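PDB 4EPS: putative fimbrium tip subunit Fim1C from Bacteroides ovatus, which is probably a component of the tip of fimbriae, the cell-surface filaments that mediate adhesion and biofilm formation. Local coordinates for residues L161-L166 with G250-F255; E227-G232 with T240-E245. All coordinates share one frame; numbering follows the deposited sequence.

Contact 1 (L161-L166 with G250-F255); sequences LVVVKL and GKYKRF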
# COMPACT_ATOMS: atom_id res chain seq x y z
N LEU A 161 33.49 23.97 -2.88
CA LEU A 161 32.06 23.93 -3.15
C LEU A 161 31.24 23.40 -1.98
O LEU A 161 31.53 22.32 -1.46
CB LEU A 161 31.81 23.06 -4.40
CG LEU A 161 30.34 22.95 -4.88
CD1 LEU A 161 29.84 24.33 -5.42
CD2 LEU A 161 30.22 21.89 -5.93
N VAL A 162 30.20 24.15 -1.61
CA VAL A 162 29.23 23.71 -0.61
C VAL A 162 28.06 23.08 -1.39
O VAL A 162 27.54 23.70 -2.32
CB VAL A 162 28.74 24.88 0.31
CG1 VAL A 162 27.43 24.54 1.05
CG2 VAL A 162 29.82 25.27 1.32
N VAL A 163 27.63 21.89 -1.00
CA VAL A 163 26.45 21.24 -1.60
C VAL A 163 25.46 20.99 -0.45
O VAL A 163 25.87 20.43 0.57
CB VAL A 163 26.78 19.93 -2.38
CG1 VAL A 163 25.49 19.31 -2.95
CG2 VAL A 163 27.78 20.21 -3.51
N VAL A 164 24.20 21.46 -0.59
CA VAL A 164 23.18 21.26 0.45
C VAL A 164 22.05 20.40 -0.11
O VAL A 164 21.47 20.74 -1.14
CB VAL A 164 22.62 22.59 1.05
CG1 VAL A 164 21.69 22.30 2.24
CG2 VAL A 164 23.73 23.57 1.44
N LYS A 165 21.73 19.30 0.59
CA LYS A 165 20.60 18.43 0.24
C LYS A 165 19.55 18.53 1.35
O LYS A 165 19.73 17.96 2.43
CB LYS A 165 21.09 16.97 0.07
CG LYS A 165 20.00 16.01 -0.42
CD LYS A 165 19.67 16.27 -1.87
CE LYS A 165 18.74 15.22 -2.41
NZ LYS A 165 18.23 15.65 -3.73
N LEU A 166 18.46 19.27 1.09
CA LEU A 166 17.40 19.40 2.09
C LEU A 166 16.50 18.13 2.07
O LEU A 166 16.53 17.38 1.10
CB LEU A 166 16.57 20.67 1.85
CG LEU A 166 17.34 22.02 1.98
CD1 LEU A 166 16.39 23.18 1.65
CD2 LEU A 166 17.97 22.18 3.37
N GLY A 250 39.11 22.72 -5.10
CA GLY A 250 38.72 21.70 -6.06
C GLY A 250 37.93 20.55 -5.47
O GLY A 250 37.81 19.49 -6.10
N LYS A 251 37.38 20.74 -4.26
CA LYS A 251 36.61 19.69 -3.62
C LYS A 251 35.30 20.23 -3.09
O LYS A 251 35.16 21.44 -2.91
CB LYS A 251 37.43 19.03 -2.47
CG LYS A 251 38.74 18.41 -2.98
CD LYS A 251 39.31 17.43 -1.99
CE LYS A 251 40.53 16.73 -2.56
NZ LYS A 251 40.98 15.63 -1.66
N TYR A 252 34.34 19.33 -2.87
CA TYR A 252 33.05 19.74 -2.32
C TYR A 252 32.75 19.02 -1.00
O TYR A 252 33.20 17.90 -0.76
CB TYR A 252 31.89 19.49 -3.33
CG TYR A 252 31.50 18.04 -3.53
CD1 TYR A 252 30.61 17.41 -2.67
CD2 TYR A 252 31.96 17.33 -4.64
CE1 TYR A 252 30.22 16.08 -2.87
CE2 TYR A 252 31.55 16.01 -4.87
CZ TYR A 252 30.70 15.39 -3.98
OH TYR A 252 30.31 14.10 -4.21
N LYS A 253 31.91 19.66 -0.21
CA LYS A 253 31.39 19.11 1.02
C LYS A 253 29.88 19.09 0.86
O LYS A 253 29.29 20.16 0.64
CB LYS A 253 31.84 19.94 2.24
CG LYS A 253 31.09 19.63 3.55
CD LYS A 253 31.20 18.20 4.04
CE LYS A 253 30.20 17.98 5.16
NZ LYS A 253 30.13 16.55 5.59
N ARG A 254 29.27 17.91 0.96
CA ARG A 254 27.82 17.79 0.85
C ARG A 254 27.20 17.67 2.23
O ARG A 254 27.56 16.78 3.01
CB ARG A 254 27.41 16.60 -0.04
CG ARG A 254 25.88 16.46 -0.17
CD ARG A 254 25.47 15.28 -1.04
NE ARG A 254 25.26 15.67 -2.44
CZ ARG A 254 26.01 15.26 -3.46
NH1 ARG A 254 27.04 14.44 -3.26
NH2 ARG A 254 25.74 15.66 -4.70
N PHE A 255 26.28 18.58 2.54
CA PHE A 255 25.56 18.57 3.82
C PHE A 255 24.19 17.95 3.56
O PHE A 255 23.39 18.54 2.83
CB PHE A 255 25.40 19.98 4.37
CG PHE A 255 26.70 20.66 4.73
CD1 PHE A 255 27.25 20.52 6.01
CD2 PHE A 255 27.37 21.46 3.81
CE1 PHE A 255 28.43 21.17 6.36
CE2 PHE A 255 28.56 22.13 4.17
CZ PHE A 255 29.08 21.98 5.44
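The carbonyl oxygen of V163 is gripped from strand 251-255 in two ways. F255 N donates to V163 O at 2.7 Å, in a nearly straight bond of 172°. R254 CA also approaches V163 O at 3.3 Å as a CA-H...O contact. The same pairing recurs two residues earlier, where L161 O takes the bond from K253 N and the CA-H of Y252. In the other direction L161 N, V163 N and K165 N donate to K251 O, K253 O and F255 O. This alternation is the ladder of two parallel beta strands, whose short axes run 19° apart.

Side chains fall on two faces. On one face V163 lies between Y252 and R254. R254 was deposited in two conformers. In one of them its NE meets V163 CG1, anti to the backbone N (chi1 179°), at 3.7 Å, and its NH2 forms a salt bridge with E217. The other methyl of V163, CG2, comes obliquely to the Y252 ring at CD1, 4.1 Å away. L161 adds a CB to Y252 CB contact of 3.7 Å.

On the other face V162 CG1 reaches F255 CE2 at 4.1 Å, again obliquely. The aliphatic CG of K253 lies over one face of the F255 ring, toward its rim.

Strand 148-174, which carries 161-165, also pairs antiparallel with strand 217-222, through backbone bonds of V162 with L220 and V164 with Y218. Strand 251-256 pairs in turn with strand 23-24, and strands 229-234 and 237-242 pack on the face of V162, V164 and F255.

Contact 2 (E227-G232 with T240-E245); sequences ENQIIG and TLDTAE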
# COMPACT_ATOMS: atom_id res chain seq x y z
N GLU A 227 35.69 29.68 6.67
CA GLU A 227 35.21 28.97 7.86
C GLU A 227 33.82 29.36 8.36
O GLU A 227 33.44 28.97 9.47
CB GLU A 227 36.21 29.22 9.01
CG GLU A 227 37.55 28.51 8.84
CD GLU A 227 38.54 28.75 9.97
OE1 GLU A 227 38.35 29.72 10.75
OE2 GLU A 227 39.53 27.99 10.06
N ASN A 228 33.04 30.09 7.55
CA ASN A 228 31.74 30.58 7.96
C ASN A 228 30.72 29.49 8.22
O ASN A 228 30.71 28.46 7.57
CB ASN A 228 31.18 31.51 6.87
CG ASN A 228 32.16 32.58 6.47
OD1 ASN A 228 33.13 32.30 5.78
ND2 ASN A 228 31.98 33.79 6.96
N GLN A 229 29.81 29.77 9.15
CA GLN A 229 28.63 28.95 9.31
C GLN A 229 27.64 29.45 8.29
O GLN A 229 27.59 30.66 8.03
CB GLN A 229 28.05 29.08 10.73
CG GLN A 229 28.90 28.43 11.81
CD GLN A 229 28.22 28.47 13.15
OE1 GLN A 229 27.42 29.36 13.45
NE2 GLN A 229 28.53 27.51 14.01
N ILE A 230 26.91 28.54 7.66
CA ILE A 230 25.81 28.87 6.79
C ILE A 230 24.56 28.39 7.52
O ILE A 230 24.48 27.21 7.89
CB ILE A 230 25.94 28.28 5.36
CG1 ILE A 230 27.16 28.91 4.62
CG2 ILE A 230 24.63 28.48 4.57
CD1 ILE A 230 27.59 28.12 3.33
N ILE A 231 23.62 29.30 7.75
CA ILE A 231 22.37 28.96 8.43
C ILE A 231 21.32 28.75 7.37
O ILE A 231 21.11 29.63 6.53
CB ILE A 231 21.93 30.03 9.49
CG1 ILE A 231 23.10 30.50 10.42
CG2 ILE A 231 20.68 29.56 10.30
CD1 ILE A 231 23.89 29.43 11.15
N GLY A 232 20.68 27.59 7.40
CA GLY A 232 19.61 27.31 6.45
C GLY A 232 18.28 27.29 7.17
O GLY A 232 18.17 26.69 8.25
N THR A 240 22.44 24.38 10.79
CA THR A 240 23.69 25.10 10.72
C THR A 240 24.63 24.23 9.95
O THR A 240 24.87 23.08 10.36
CB THR A 240 24.24 25.48 12.11
OG1 THR A 240 23.35 26.41 12.72
CG2 THR A 240 25.63 26.11 12.04
N LEU A 241 25.21 24.78 8.88
CA LEU A 241 26.20 24.11 8.06
C LEU A 241 27.55 24.70 8.41
O LEU A 241 27.82 25.85 8.07
CB LEU A 241 25.87 24.25 6.57
CG LEU A 241 24.37 24.01 6.26
CD1 LEU A 241 24.03 24.45 4.87
CD2 LEU A 241 23.96 22.58 6.58
N ASP A 242 28.33 23.95 9.19
CA ASP A 242 29.66 24.35 9.61
C ASP A 242 30.62 24.04 8.48
O ASP A 242 30.91 22.87 8.24
CB ASP A 242 30.04 23.63 10.91
CG ASP A 242 29.19 24.09 12.09
OD1 ASP A 242 29.43 25.20 12.60
OD2 ASP A 242 28.24 23.36 12.46
N THR A 243 31.07 25.07 7.74
CA THR A 243 32.00 24.84 6.61
C THR A 243 33.46 24.79 7.08
O THR A 243 34.34 24.37 6.33
CB THR A 243 31.83 25.89 5.49
OG1 THR A 243 32.42 27.13 5.90
CG2 THR A 243 30.36 26.08 5.06
N ALA A 244 33.74 25.25 8.31
CA ALA A 244 35.13 25.27 8.82
C ALA A 244 35.80 23.91 8.65
O ALA A 244 35.20 22.89 8.96
CB ALA A 244 35.14 25.68 10.29
N GLU A 245 37.02 23.91 8.11
CA GLU A 245 37.92 22.75 7.86
C GLU A 245 37.44 21.85 6.73
O GLU A 245 38.08 20.84 6.45
CB GLU A 245 38.13 21.89 9.14
CG GLU A 245 38.34 22.68 10.43
CD GLU A 245 39.48 23.69 10.42
OE1 GLU A 245 40.31 23.63 9.49
OE2 GLU A 245 39.57 24.48 11.38
O HOH W 1 31.87 26.67 10.17
O HOH W 2 41.39 26.46 11.96
O HOH W 3 40.30 26.30 8.19
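I230 and L241 form the hydrogen-bonded antiparallel pair at the centre of this contact. L241 N donates to I230 O at 2.7 Å, and I230 N returns a bond to L241 O at 2.9 Å. Both side chains are buried on one face, where I230 CG2 meets L241 CD1 at 4.1 Å. I230 CD1 goes on to T243 CG2, the two side chains crossing at about a right angle.

T243 closes this packed end. Its OG1 sits between the backbone N and the carbonyl carbon (chi1 75°). From there it donates to N228 O at 2.7 Å, in the carbonyl plane and on a lone pair. T243 N adds only a weak bond to the same oxygen.

The opposite face is looser and more polar. Q229 and D242 lie side by side, pointing the same way. Q229 NE2 gives a hydrogen bond of 2.9 Å to the syn lone pair of D242 OD1, with amide and carboxylate planes 64° apart. T240 CG2 packs against Q229 CD at 3.7 Å. An alanine at Q229 would probably leave D242 OD1 without its amide partner and T240 CG2 without the amide it packs on. I231 CD1 lies beside T240 OG1.

Beyond the strands E227 CB and CG rest on A244 CB, and waters join the polar atoms. One water accepts from A244 N and donates to E227 O. E227 OE2 and E245 OE2 are like charges 3.8 Å apart, and two further waters donate to both carboxylates, which probably eases their repulsion.

The two strands are the arms of the hairpin 229-234 and 237-242. Strand 195-198 pairs antiparallel with 229-234 and puts F196 on I230. From strand 148-174, V162 also packs on I230.

How the contacts relate
The centres of contacts 1 and 2 lie about 11 Å apart, within the Fimbrillin-like region of the chain. Along the sequence 161-166 comes first, then both arms of the hairpin in contact 2, and last 250-255. Contact 1 thus joins strands distant in sequence, and contact 2 joins near neighbours. The two meet through several atoms: V164 CG2 touches L241 CD1 at 3.6 Å, F255 CB touches L241 CD2 at 3.7 Å, F255 CZ packs on D242 O at 3.5 Å, and V162 CG2 touches T243 CG2. The side chains of V162, V164, I230, L241 and F255 therefore form an apolar layer between the hairpin and the parallel pair.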